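Local structure of LanC-like protein GCR2 (Arabidopsis thaliana, 3T33) at residues D151-L154 with A155-R158. The protein binds zinc as a member of the LanC-like protein family and may play a role in abscisic acid signalling in plants. Sequence-based numbering, arbitrary orientation.
Sequences DRYL and ARFR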
loop_
_atom_site.group_PDB
_atom_site.type_symbol
_atom_site.label_atom_id
_atom_site.label_comp_id
_atom_site.label_asym_id
_atom_site.label_seq_id
_atom_site.Cartn_x
_atom_site.Cartn_y
_atom_site.Cartn_z
ATOM N N ASP A 151 -9.232 24.811 -4.559
ATOM C CA ASP A 151 -10.635 24.825 -5.001
ATOM C C ASP A 151 -10.708 24.220 -6.350
ATOM O O ASP A 151 -11.631 23.438 -6.673
ATOM C CB ASP A 151 -11.151 26.229 -5.114
ATOM C CG ASP A 151 -11.254 26.920 -3.756
ATOM O OD1 ASP A 151 -11.498 26.237 -2.725
ATOM O OD2 ASP A 151 -11.117 28.156 -3.751
ATOM N N ARG A 152 -9.709 24.541 -7.145
ATOM C CA ARG A 152 -9.730 24.092 -8.501
ATOM C C ARG A 152 -9.610 22.556 -8.582
ATOM O O ARG A 152 -10.324 21.923 -9.375
ATOM C CB ARG A 152 -8.681 24.858 -9.317
ATOM C CG ARG A 152 -8.006 24.075 -10.465
ATOM C CD ARG A 152 -6.873 24.928 -11.129
ATOM N NE ARG A 152 -5.782 24.072 -11.614
ATOM C CZ ARG A 152 -4.542 24.481 -11.889
ATOM N NH1 ARG A 152 -4.192 25.756 -11.728
ATOM N NH2 ARG A 152 -3.648 23.586 -12.312
ATOM N N TYR A 153 -8.731 21.945 -7.787
ATOM C CA TYR A 153 -8.671 20.462 -7.798
ATOM C C TYR A 153 -9.894 19.841 -7.102
ATOM O O TYR A 153 -10.351 18.775 -7.472
ATOM C CB TYR A 153 -7.417 19.907 -7.133
ATOM C CG TYR A 153 -6.168 19.994 -7.970
ATOM C CD1 TYR A 153 -5.997 19.191 -9.103
ATOM C CD2 TYR A 153 -5.136 20.895 -7.608
ATOM C CE1 TYR A 153 -4.847 19.293 -9.891
ATOM C CE2 TYR A 153 -3.978 20.987 -8.364
ATOM C CZ TYR A 153 -3.825 20.178 -9.487
ATOM O OH TYR A 153 -2.686 20.323 -10.230
ATOM N N LEU A 154 -10.366 20.510 -6.069
ATOM C CA LEU A 154 -11.586 20.117 -5.397
ATOM C C LEU A 154 -12.831 20.102 -6.323
ATOM O O LEU A 154 -13.638 19.143 -6.254
ATOM C CB LEU A 154 -11.807 21.020 -4.214
ATOM C CG LEU A 154 -13.014 20.650 -3.373
ATOM C CD1 LEU A 154 -12.859 19.234 -2.918
ATOM C CD2 LEU A 154 -13.193 21.599 -2.248
ATOM N N ALA A 155 -12.958 21.122 -7.189
ATOM C CA ALA A 155 -14.016 21.186 -8.235
ATOM C C ALA A 155 -13.851 20.043 -9.258
ATOM O O ALA A 155 -14.837 19.428 -9.685
ATOM C CB ALA A 155 -14.019 22.592 -8.957
ATOM N N ARG A 156 -12.612 19.739 -9.644
ATOM C CA ARG A 156 -12.414 18.653 -10.563
ATOM C C ARG A 156 -12.743 17.343 -9.876
ATOM O O ARG A 156 -13.321 16.422 -10.490
ATOM C CB ARG A 156 -10.990 18.622 -11.090
ATOM C CG ARG A 156 -10.674 19.753 -12.067
ATOM C CD ARG A 156 -9.146 19.998 -12.067
ATOM N NE ARG A 156 -8.732 21.160 -12.863
ATOM C CZ ARG A 156 -7.545 21.764 -12.746
ATOM N NH1 ARG A 156 -6.643 21.323 -11.860
ATOM N NH2 ARG A 156 -7.248 22.815 -13.507
ATOM N N PHE A 157 -12.432 17.245 -8.593
ATOM C CA PHE A 157 -12.669 15.974 -7.950
ATOM C C PHE A 157 -14.223 15.791 -7.866
ATOM O O PHE A 157 -14.750 14.749 -8.156
ATOM C CB PHE A 157 -12.072 15.941 -6.545
ATOM C CG PHE A 157 -12.114 14.559 -5.928
ATOM C CD1 PHE A 157 -13.293 13.839 -5.859
ATOM C CD2 PHE A 157 -10.978 13.964 -5.431
ATOM C CE1 PHE A 157 -13.315 12.562 -5.319
ATOM C CE2 PHE A 157 -11.025 12.713 -4.875
ATOM C CZ PHE A 157 -12.173 12.006 -4.840
ATOM N N ARG A 158 -14.914 16.830 -7.441
ATOM C CA ARG A 158 -16.362 16.840 -7.304
ATOM C C ARG A 158 -17.154 16.659 -8.617
ATOM O O ARG A 158 -18.368 16.326 -8.554
ATOM C CB ARG A 158 -16.761 18.143 -6.657
ATOM C CG ARG A 158 -16.453 18.202 -5.149
ATOM C CD ARG A 158 -16.947 19.495 -4.640
ATOM N NE ARG A 158 -16.788 19.604 -3.215
ATOM C CZ ARG A 158 -16.854 20.755 -2.552
ATOM N NH1 ARG A 158 -17.039 21.920 -3.191
ATOM N NH2 ARG A 158 -16.743 20.746 -1.246
#
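With CG anti to its carbonyl carbon (chi1 -72°) and the rest of its chain extended to NE, Arg156 reaches back one helical turn alongside Arg152, both side chains pointing the same way. The Arg156 guanidinium lies flat against the aliphatic part of its neighbour: Arg152 CG sits over the centre of that plane, 3.3 Å from Arg156 CZ. The two guanidinium planes are turned 64° apart. Their nitrogens are modelled too close for two N-H donors, so the exact fit is doubtful; the salt bridges of Arg152 with Glu112 and of Arg156 with Asp115, both on helix 101-118, would be expected to ease the like charges. At its edge the Arg156 guanidinium meets Tyr153, setting NH1 above one ring face, offset toward the rim, 3.4 Å from Tyr153 CE1; with the planes nearly perpendicular and the cation distant from the ring centre, any cation-pi attraction is weak.

These i to i+4 and i to i+3 contacts lie along helix 147-158, on the outside of the alpha/alpha barrel of the LanC-like family, away from the zinc site. Its backbone bonds include Ala155 N to Asp151 O at 2.7 Å and Arg158 N to Leu154 O at 2.9 Å. On another side of the helix, Leu154 CD2 covers the centre of one face of the Arg158 guanidinium, 3.8 Å from Arg158 CZ, while Arg158 NH2 donates a hydrogen bond to Ser192 O. Phe157 turns inward between helices 130-144 and 174-188, touching Cys134 and Leu184.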